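Local coordinates for protein HTH-type transcriptional regulator KdgR (Escherichia coli, PDB 1YSP) that represses transcription of genes for the transport and catabolism of 2-keto-3-deoxygluconate, here seen as its C-terminal IclR-type domain without the DNA-binding part, at residues 59-73 against 103-117. Numbering follows the deposited sequence.
Sequences YSTAIGKVLLAWRDR and LDQVREQGYGEDNEE
K65, its CG anti to the carbonyl carbon and its chain extended from there on, meets E117 coming from the opposite direction, while R107, with CG anti to the backbone N (chi1 -155°), lays its aliphatic stem over the indole of W70. The ammonium NZ of K65 forms a salt bridge with E117 OE1 at 2.5 Å, on the syn lone pair, and donates a second hydrogen bond to E113 O at 2.6 Å, tilted a little from that carbonyl's plane. Two acceptors thus fix the buried lysine end; E117 OE2 in turn accepts from N115 N, and a water joins OE1 to Y59 O.

These contacts set helix 62-69 across residues 103-109, the C-terminal part of helix 96-109, at 82°, and against strand 112-115, an outermost strand of the antiparallel sheet in this GAF-like IclR effector-binding domain. G112, with no side chain, lets the strand come close to K65 and V66, whose CG1 is 3.4 Å from G112 N. L103 enters as a knob among K65, L68, A69 and R73, its CD1 3.7 Å from L68 CB, and A69 CB abuts V106 CG1 at 3.5 Å.

At the outer end, R107 CG makes a CH-pi contact 3.6 Å from the centroid of the W70 five-membered ring, G110 CA lies at the ring's edge, and P128 of strand 123-130 also touches the W70 side chain. An alanine in place of W70 is likely to leave the R107 stem without its aromatic platform, its guanidinium freer to swing. A water bridges W70 O and R107 NH1. Nearby, R73 NH1 forms a salt bridge with D104 OD1 at 3.0 Å, the carboxylate oxygen at the guanidinium edge and the two groups nearly coplanar, 12° apart.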
ATOM      1  N   TYR A  59      -6.782  -6.758  -3.599  1.00 20.13           N
ATOM      2  CA  TYR A  59      -6.056  -7.194  -4.832  1.00 19.67           C
ATOM      3  C   TYR A  59      -5.829  -6.048  -5.837  1.00 20.02           C
ATOM      4  O   TYR A  59      -5.046  -6.193  -6.806  1.00 20.68           O
ATOM      5  CB  TYR A  59      -6.873  -8.350  -5.544  1.00 20.00           C
ATOM      6  CG  TYR A  59      -8.323  -7.998  -5.800  1.00 20.56           C
ATOM      7  CD1 TYR A  59      -8.706  -7.335  -6.984  1.00 22.12           C
ATOM      8  CD2 TYR A  59      -9.337  -8.325  -4.862  1.00 20.06           C
ATOM      9  CE1 TYR A  59     -10.061  -6.961  -7.216  1.00 23.76           C
ATOM     10  CE2 TYR A  59     -10.692  -7.983  -5.097  1.00 20.87           C
ATOM     11  CZ  TYR A  59     -11.051  -7.306  -6.243  1.00 21.55           C
ATOM     12  OH  TYR A  59     -12.376  -6.996  -6.433  1.00 22.26           O
ATOM     13  N   SER A  60      -6.503  -4.916  -5.622  1.00 19.48           N
ATOM     14  CA  SER A  60      -6.467  -3.771  -6.570  1.00 21.62           C
ATOM     15  C   SER A  60      -5.884  -2.475  -5.953  1.00 22.12           C
ATOM     16  O   SER A  60      -5.900  -1.396  -6.630  1.00 24.39           O
ATOM     17  CB  SER A  60      -7.877  -3.443  -7.055  1.00 21.36           C
ATOM     18  OG  SER A  60      -8.727  -3.078  -5.961  1.00 22.74           O
ATOM     19  N   THR A  61      -5.437  -2.557  -4.701  1.00 21.49           N
ATOM     20  CA  THR A  61      -4.841  -1.413  -3.983  1.00 21.44           C
ATOM     21  C   THR A  61      -3.348  -1.658  -3.774  1.00 21.24           C
ATOM     22  O   THR A  61      -2.947  -2.801  -3.602  1.00 22.66           O
ATOM     23  CB  THR A  61      -5.524  -1.152  -2.608  1.00 21.19           C
ATOM     24  OG1 THR A  61      -5.393  -2.304  -1.740  1.00 20.09           O
ATOM     25  CG2 THR A  61      -6.977  -0.803  -2.825  1.00 22.36           C
ATOM     26  N   ALA A  62      -2.517  -0.607  -3.791  1.00 20.64           N
ATOM     27  CA  ALA A  62      -1.106  -0.749  -3.534  1.00 19.93           C
ATOM     28  C   ALA A  62      -0.895  -1.219  -2.060  1.00 17.80           C
ATOM     29  O   ALA A  62      -0.063  -2.068  -1.791  1.00 18.34           O
ATOM     30  CB  ALA A  62      -0.331   0.589  -3.846  1.00 19.55           C
ATOM     31  N   ILE A  63      -1.674  -0.678  -1.155  1.00 19.88           N
ATOM     32  CA  ILE A  63      -1.555  -1.062   0.306  1.00 20.23           C
ATOM     33  C   ILE A  63      -1.969  -2.532   0.511  1.00 20.40           C
ATOM     34  O   ILE A  63      -1.365  -3.283   1.298  1.00 19.70           O
ATOM     35  CB  ILE A  63      -2.415  -0.093   1.186  1.00 19.27           C
ATOM     36  CG1 ILE A  63      -1.729   1.309   1.269  1.00 20.61           C
ATOM     37  CG2 ILE A  63      -2.648  -0.699   2.608  1.00 22.26           C
ATOM     38  CD1 ILE A  63      -2.697   2.425   1.776  1.00 21.77           C
ATOM     39  N   GLY A  64      -3.045  -2.942  -0.162  1.00 20.55           N
ATOM     40  CA  GLY A  64      -3.469  -4.350  -0.116  1.00 20.76           C
ATOM     41  C   GLY A  64      -2.352  -5.268  -0.547  1.00 19.46           C
ATOM     42  O   GLY A  64      -2.066  -6.269   0.120  1.00 19.81           O
ATOM     43  N   LYS A  65      -1.702  -4.966  -1.655  1.00 19.44           N
ATOM     44  CA  LYS A  65      -0.592  -5.794  -2.097  1.00 18.59           C
ATOM     45  C   LYS A  65       0.527  -5.900  -1.067  1.00 20.21           C
ATOM     46  O   LYS A  65       1.097  -6.982  -0.847  1.00 20.31           O
ATOM     47  CB  LYS A  65      -0.029  -5.340  -3.407  1.00 20.35           C
ATOM     48  CG  LYS A  65      -1.114  -5.531  -4.542  1.00 19.21           C
ATOM     49  CD  LYS A  65      -0.546  -5.130  -5.888  1.00 20.66           C
ATOM     50  CE  LYS A  65      -1.741  -4.868  -6.855  1.00 25.87           C
ATOM     51  NZ  LYS A  65      -1.284  -4.288  -8.192  1.00 29.07           N
ATOM     52  N   VAL A  66       0.866  -4.779  -0.446  1.00 21.24           N
ATOM     53  CA  VAL A  66       1.973  -4.876   0.509  1.00 21.84           C
ATOM     54  C   VAL A  66       1.573  -5.554   1.817  1.00 21.77           C
ATOM     55  O   VAL A  66       2.441  -6.126   2.474  1.00 24.90           O
ATOM     56  CB  VAL A  66       2.726  -3.478   0.793  1.00 22.76           C
ATOM     57  CG1 VAL A  66       3.211  -2.764  -0.543  1.00 21.11           C
ATOM     58  CG2 VAL A  66       1.951  -2.606   1.687  1.00 24.95           C
ATOM     59  N   LEU A  67       0.294  -5.521   2.184  1.00 22.36           N
ATOM     60  CA  LEU A  67      -0.217  -6.215   3.405  1.00 23.32           C
ATOM     61  C   LEU A  67      -0.246  -7.736   3.247  1.00 24.91           C
ATOM     62  O   LEU A  67      -0.251  -8.481   4.238  1.00 25.96           O
ATOM     63  CB  LEU A  67      -1.603  -5.752   3.772  1.00 23.89           C
ATOM     64  CG  LEU A  67      -1.753  -4.375   4.406  1.00 25.98           C
ATOM     65  CD1 LEU A  67      -3.200  -3.896   4.248  1.00 29.67           C
ATOM     66  CD2 LEU A  67      -1.309  -4.416   5.890  1.00 28.85           C
ATOM     67  N   LEU A  68      -0.273  -8.171   2.005  1.00 23.07           N
ATOM     68  CA  LEU A  68      -0.182  -9.603   1.656  1.00 24.77           C
ATOM     69  C   LEU A  68       1.162 -10.136   1.253  1.00 24.88           C
ATOM     70  O   LEU A  68       1.415 -11.341   1.464  1.00 27.30           O
ATOM     71  CB  LEU A  68      -1.177  -9.935   0.509  1.00 23.89           C
ATOM     72  CG  LEU A  68      -2.651  -9.622   0.788  1.00 22.39           C
ATOM     73  CD1 LEU A  68      -3.556  -9.927  -0.490  1.00 21.37           C
ATOM     74  CD2 LEU A  68      -3.248 -10.338   2.049  1.00 25.55           C
ATOM     75  N   ALA A  69       2.007  -9.319   0.599  1.00 25.05           N
ATOM     76  CA  ALA A  69       3.225  -9.807  -0.070  1.00 25.54           C
ATOM     77  C   ALA A  69       4.272 -10.483   0.824  1.00 28.20           C
ATOM     78  O   ALA A  69       4.963 -11.380   0.371  1.00 28.81           O
ATOM     79  CB  ALA A  69       3.881  -8.734  -0.957  1.00 24.86           C
ATOM     80  N   TRP A  70       4.391 -10.060   2.070  1.00 30.50           N
ATOM     81  CA  TRP A  70       5.383 -10.686   2.968  1.00 33.97           C
ATOM     82  C   TRP A  70       4.781 -11.822   3.851  1.00 36.34           C
ATOM     83  O   TRP A  70       5.486 -12.404   4.709  1.00 36.03           O
ATOM     84  CB  TRP A  70       6.046  -9.606   3.854  1.00 33.73           C
ATOM     85  CG  TRP A  70       7.052  -8.749   3.104  1.00 35.83           C
ATOM     86  CD1 TRP A  70       8.400  -8.923   3.073  1.00 36.84           C
ATOM     87  CD2 TRP A  70       6.773  -7.618   2.247  1.00 35.34           C
ATOM     88  NE1 TRP A  70       8.977  -8.000   2.231  1.00 37.52           N
ATOM     89  CE2 TRP A  70       8.004  -7.166   1.743  1.00 36.81           C
ATOM     90  CE3 TRP A  70       5.598  -6.950   1.867  1.00 34.71           C
ATOM     91  CZ2 TRP A  70       8.105  -6.074   0.874  1.00 34.90           C
ATOM     92  CZ3 TRP A  70       5.698  -5.844   1.013  1.00 32.70           C
ATOM     93  CH2 TRP A  70       6.950  -5.438   0.519  1.00 34.91           C
ATOM     94  N   ARG A  71       3.501 -12.121   3.650  1.00 37.01           N
ATOM     95  CA  ARG A  71       2.784 -13.061   4.518  1.00 40.18           C
ATOM     96  C   ARG A  71       3.003 -14.487   4.104  1.00 41.70           C
ATOM     97  O   ARG A  71       3.359 -14.752   2.945  1.00 40.99           O
ATOM     98  CB  ARG A  71       1.285 -12.799   4.522  1.00 40.04           C
ATOM     99  CG  ARG A  71       0.850 -11.757   5.456  1.00 40.89           C
ATOM    100  CD  ARG A  71      -0.611 -11.947   5.684  1.00 42.97           C
ATOM    101  NE  ARG A  71      -1.271 -10.681   5.910  1.00 44.65           N
ATOM    102  CZ  ARG A  71      -1.463 -10.123   7.099  1.00 49.34           C
ATOM    103  NH1 ARG A  71      -2.077  -8.949   7.167  1.00 50.32           N
ATOM    104  NH2 ARG A  71      -1.052 -10.717   8.218  1.00 49.49           N
ATOM    105  N   ASP A  72       2.810 -15.405   5.071  1.00 45.03           N
ATOM    106  CA  ASP A  72       2.815 -16.839   4.782  1.00 48.06           C
ATOM    107  C   ASP A  72       1.786 -17.030   3.670  1.00 48.57           C
ATOM    108  O   ASP A  72       0.652 -16.556   3.786  1.00 49.20           O
ATOM    109  CB  ASP A  72       2.475 -17.663   6.048  1.00 48.87           C
ATOM    110  CG  ASP A  72       2.235 -19.171   5.760  1.00 52.58           C
ATOM    111  OD1 ASP A  72       3.064 -19.825   5.071  1.00 56.62           O
ATOM    112  OD2 ASP A  72       1.205 -19.703   6.244  1.00 55.38           O
ATOM    113  N   ARG A  73       2.201 -17.688   2.590  1.00 49.30           N
ATOM    114  CA  ARG A  73       1.362 -17.853   1.407  1.00 49.85           C
ATOM    115  C   ARG A  73       0.119 -18.730   1.656  1.00 49.86           C
ATOM    116  O   ARG A  73      -0.796 -18.795   0.816  1.00 49.22           O
ATOM    117  CB  ARG A  73       2.182 -18.411   0.247  1.00 49.83           C
ATOM    118  CG  ARG A  73       1.573 -18.125  -1.134  1.00 52.62           C
ATOM    119  CD  ARG A  73       2.313 -17.009  -1.914  1.00 56.60           C
ATOM    120  NE  ARG A  73       2.549 -15.804  -1.114  1.00 57.29           N
ATOM    121  CZ  ARG A  73       3.192 -14.714  -1.538  1.00 60.76           C
ATOM    122  NH1 ARG A  73       3.673 -14.641  -2.783  1.00 61.59           N
ATOM    123  NH2 ARG A  73       3.353 -13.680  -0.710  1.00 60.84           N
ATOM    124  N   LEU A 103       2.311 -10.606  -6.122  1.00 22.20           N
ATOM    125  CA  LEU A 103       2.831 -10.490  -4.756  1.00 23.40           C
ATOM    126  C   LEU A 103       4.318 -10.873  -4.663  1.00 25.19           C
ATOM    127  O   LEU A 103       5.074 -10.296  -3.848  1.00 22.83           O
ATOM    128  CB  LEU A 103       1.975 -11.303  -3.804  1.00 23.75           C
ATOM    129  CG  LEU A 103       0.503 -10.876  -3.686  1.00 24.96           C
ATOM    130  CD1 LEU A 103      -0.056 -11.727  -2.560  1.00 25.66           C
ATOM    131  CD2 LEU A 103       0.311  -9.401  -3.382  1.00 22.00           C
ATOM    132  N   ASP A 104       4.735 -11.842  -5.480  1.00 24.89           N
ATOM    133  CA  ASP A 104       6.159 -12.212  -5.587  1.00 26.63           C
ATOM    134  C   ASP A 104       6.981 -10.994  -6.005  1.00 25.04           C
ATOM    135  O   ASP A 104       8.041 -10.697  -5.401  1.00 26.56           O
ATOM    136  CB  ASP A 104       6.408 -13.325  -6.620  1.00 26.01           C
ATOM    137  CG  ASP A 104       5.905 -14.690  -6.191  1.00 29.03           C
ATOM    138  OD1 ASP A 104       5.653 -14.941  -5.010  1.00 25.97           O
ATOM    139  OD2 ASP A 104       5.738 -15.526  -7.110  1.00 29.74           O
ATOM    140  N   GLN A 105       6.528 -10.299  -7.048  1.00 23.78           N
ATOM    141  CA  GLN A 105       7.245  -9.123  -7.541  1.00 24.56           C
ATOM    142  C   GLN A 105       7.237  -8.003  -6.479  1.00 24.38           C
ATOM    143  O   GLN A 105       8.267  -7.310  -6.297  1.00 24.60           O
ATOM    144  CB  GLN A 105       6.636  -8.625  -8.841  1.00 24.55           C
ATOM    145  CG  GLN A 105       7.220  -7.350  -9.376  1.00 30.41           C
ATOM    146  CD  GLN A 105       8.624  -7.559  -9.905  1.00 37.15           C
ATOM    147  OE1 GLN A 105       9.007  -8.701 -10.210  1.00 38.74           O
ATOM    148  NE2 GLN A 105       9.406  -6.481 -10.001  1.00 36.16           N
ATOM    149  N   VAL A 106       6.101  -7.822  -5.806  1.00 22.73           N
ATOM    150  CA  VAL A 106       6.023  -6.794  -4.749  1.00 24.57           C
ATOM    151  C   VAL A 106       7.117  -7.057  -3.671  1.00 25.25           C
ATOM    152  O   VAL A 106       7.883  -6.156  -3.323  1.00 24.73           O
ATOM    153  CB  VAL A 106       4.579  -6.740  -4.122  1.00 22.58           C
ATOM    154  CG1 VAL A 106       4.531  -5.843  -2.853  1.00 25.45           C
ATOM    155  CG2 VAL A 106       3.562  -6.211  -5.155  1.00 21.85           C
ATOM    156  N   ARG A 107       7.159  -8.280  -3.153  1.00 26.50           N
ATOM    157  CA  ARG A 107       8.184  -8.650  -2.161  1.00 30.62           C
ATOM    158  C   ARG A 107       9.603  -8.409  -2.706  1.00 31.81           C
ATOM    159  O   ARG A 107      10.458  -7.759  -2.033  1.00 31.88           O
ATOM    160  CB  ARG A 107       7.963 -10.081  -1.622  1.00 31.41           C
ATOM    161  CG  ARG A 107       8.543 -10.330  -0.216  1.00 33.20           C
ATOM    162  CD  ARG A 107       8.406 -11.804   0.241  1.00 35.53           C
ATOM    163  NE  ARG A 107       9.480 -12.114   1.201  1.00 46.31           N
ATOM    164  CZ  ARG A 107       9.319 -12.509   2.469  1.00 51.57           C
ATOM    165  NH1 ARG A 107       8.108 -12.708   2.988  1.00 52.78           N
ATOM    166  NH2 ARG A 107      10.394 -12.732   3.224  1.00 54.84           N
ATOM    167  N   GLU A 108       9.839  -8.851  -3.931  1.00 31.89           N
ATOM    168  CA  GLU A 108      11.144  -8.727  -4.589  1.00 33.47           C
ATOM    169  C   GLU A 108      11.600  -7.263  -4.712  1.00 33.12           C
ATOM    170  O   GLU A 108      12.758  -6.960  -4.449  1.00 32.85           O
ATOM    171  CB  GLU A 108      11.066  -9.397  -5.957  1.00 34.17           C
ATOM    172  CG  GLU A 108      12.327  -9.497  -6.726  1.00 41.80           C
ATOM    173  CD  GLU A 108      12.025 -10.010  -8.095  1.00 48.86           C
ATOM    174  OE1 GLU A 108      12.042  -9.187  -9.038  1.00 52.42           O
ATOM    175  OE2 GLU A 108      11.675 -11.210  -8.206  1.00 52.31           O
ATOM    176  N   GLN A 109      10.693  -6.365  -5.101  1.00 30.26           N
ATOM    177  CA  GLN A 109      11.057  -4.959  -5.373  1.00 29.45           C
ATOM    178  C   GLN A 109      10.918  -4.030  -4.169  1.00 28.50           C
ATOM    179  O   GLN A 109      11.455  -2.928  -4.195  1.00 29.76           O
ATOM    180  CB  GLN A 109      10.284  -4.417  -6.579  1.00 29.58           C
ATOM    181  CG  GLN A 109       8.775  -4.212  -6.282  1.00 28.35           C
ATOM    182  CD  GLN A 109       7.964  -3.994  -7.558  1.00 28.10           C
ATOM    183  OE1 GLN A 109       8.489  -4.109  -8.664  1.00 27.51           O
ATOM    184  NE2 GLN A 109       6.697  -3.665  -7.410  1.00 23.64           N
ATOM    185  N   GLY A 110      10.197  -4.469  -3.129  1.00 28.36           N
ATOM    186  CA  GLY A 110      10.021  -3.704  -1.900  1.00 26.81           C
ATOM    187  C   GLY A 110       8.903  -2.679  -1.880  1.00 27.20           C
ATOM    188  O   GLY A 110       8.787  -1.894  -0.930  1.00 26.39           O
ATOM    189  N   TYR A 111       8.033  -2.695  -2.906  1.00 25.70           N
ATOM    190  CA  TYR A 111       6.879  -1.805  -2.949  1.00 24.25           C
ATOM    191  C   TYR A 111       5.794  -2.443  -3.816  1.00 22.95           C
ATOM    192  O   TYR A 111       6.081  -3.317  -4.654  1.00 22.83           O
ATOM    193  CB  TYR A 111       7.208  -0.407  -3.534  1.00 25.00           C
ATOM    194  CG  TYR A 111       7.637  -0.433  -4.994  1.00 24.41           C
ATOM    195  CD1 TYR A 111       6.703  -0.275  -6.060  1.00 20.12           C
ATOM    196  CD2 TYR A 111       8.961  -0.547  -5.304  1.00 25.36           C
ATOM    197  CE1 TYR A 111       7.170  -0.283  -7.416  1.00 25.25           C
ATOM    198  CE2 TYR A 111       9.430  -0.540  -6.613  1.00 27.11           C
ATOM    199  CZ  TYR A 111       8.536  -0.395  -7.649  1.00 26.37           C
ATOM    200  OH  TYR A 111       9.071  -0.420  -8.914  1.00 29.21           O
ATOM    201  N   GLY A 112       4.566  -1.982  -3.616  1.00 23.62           N
ATOM    202  CA  GLY A 112       3.399  -2.491  -4.364  1.00 23.77           C
ATOM    203  C   GLY A 112       2.798  -1.315  -5.084  1.00 22.72           C
ATOM    204  O   GLY A 112       3.034  -0.149  -4.723  1.00 22.05           O
ATOM    205  N   GLU A 113       2.036  -1.597  -6.136  1.00 22.63           N
ATOM    206  CA  GLU A 113       1.435  -0.504  -6.888  1.00 23.85           C
ATOM    207  C   GLU A 113       0.005  -0.802  -7.217  1.00 24.88           C
ATOM    208  O   GLU A 113      -0.423  -1.987  -7.223  1.00 24.84           O
ATOM    209  CB  GLU A 113       2.166  -0.272  -8.212  1.00 24.28           C
ATOM    210  CG  GLU A 113       3.502   0.406  -8.199  1.00 27.99           C
ATOM    211  CD  GLU A 113       4.024   0.589  -9.658  1.00 28.80           C
ATOM    212  OE1 GLU A 113       4.802  -0.275 -10.166  1.00 33.94           O
ATOM    213  OE2 GLU A 113       3.641   1.592 -10.294  1.00 32.35           O
ATOM    214  N   ASP A 114      -0.744   0.260  -7.508  1.00 24.40           N
ATOM    215  CA  ASP A 114      -2.051   0.189  -8.114  1.00 24.08           C
ATOM    216  C   ASP A 114      -1.897   1.058  -9.345  1.00 25.00           C
ATOM    217  O   ASP A 114      -1.885   2.274  -9.227  1.00 26.06           O
ATOM    218  CB  ASP A 114      -3.117   0.787  -7.178  1.00 24.56           C
ATOM    219  CG  ASP A 114      -4.425   1.169  -7.916  1.00 27.78           C
ATOM    220  OD1 ASP A 114      -4.670   0.743  -9.081  1.00 28.51           O
ATOM    221  OD2 ASP A 114      -5.227   1.894  -7.346  1.00 28.23           O
ATOM    222  N   ASN A 115      -1.722   0.434 -10.499  1.00 24.73           N
ATOM    223  CA  ASN A 115      -1.564   1.144 -11.755  1.00 24.23           C
ATOM    224  C   ASN A 115      -2.890   1.130 -12.533  1.00 25.06           C
ATOM    225  O   ASN A 115      -3.148   0.241 -13.365  1.00 24.76           O
ATOM    226  CB  ASN A 115      -0.406   0.540 -12.537  1.00 25.52           C
ATOM    227  CG  ASN A 115      -0.112   1.281 -13.832  1.00 29.03           C
ATOM    228  OD1 ASN A 115      -0.635   2.368 -14.052  1.00 31.47           O
ATOM    229  ND2 ASN A 115       0.693   0.674 -14.700  1.00 35.78           N
ATOM    230  N   GLU A 116      -3.743   2.082 -12.203  1.00 25.02           N
ATOM    231  CA  GLU A 116      -5.123   2.158 -12.733  1.00 26.93           C
ATOM    232  C   GLU A 116      -5.870   0.819 -12.671  1.00 27.71           C
ATOM    233  O   GLU A 116      -6.546   0.399 -13.637  1.00 26.15           O
ATOM    234  CB  GLU A 116      -5.107   2.699 -14.181  1.00 27.42           C
ATOM    235  CG  GLU A 116      -4.445   4.061 -14.308  1.00 29.46           C
ATOM    236  CD  GLU A 116      -4.433   4.538 -15.791  1.00 31.30           C
ATOM    237  OE1 GLU A 116      -3.528   4.137 -16.556  1.00 34.29           O
ATOM    238  OE2 GLU A 116      -5.334   5.308 -16.128  1.00 35.52           O
ATOM    239  N   GLU A 117      -5.694   0.131 -11.541  1.00 26.07           N
ATOM    240  CA  GLU A 117      -6.395  -1.112 -11.263  1.00 26.80           C
ATOM    241  C   GLU A 117      -7.738  -0.902 -10.566  1.00 27.45           C
ATOM    242  O   GLU A 117      -8.625  -1.723 -10.701  1.00 26.17           O
ATOM    243  CB  GLU A 117      -5.471  -2.040 -10.450  1.00 24.99           C
ATOM    244  CG  GLU A 117      -4.280  -2.537 -11.261  1.00 24.34           C
ATOM    245  CD  GLU A 117      -3.136  -2.980 -10.398  1.00 25.28           C
ATOM    246  OE1 GLU A 117      -3.362  -3.862  -9.551  1.00 30.25           O
ATOM    247  OE2 GLU A 117      -2.048  -2.386 -10.495  1.00 23.77           O
TER
HETATM  248  O   HOH W   1      -5.576  -5.394  -9.429  1.00 17.86           O
HETATM  249  O   HOH W   2      -4.166   2.035  -4.223  1.00 33.98           O
HETATM  250  O   HOH W   3       7.897 -12.215   5.916  1.00 58.12           O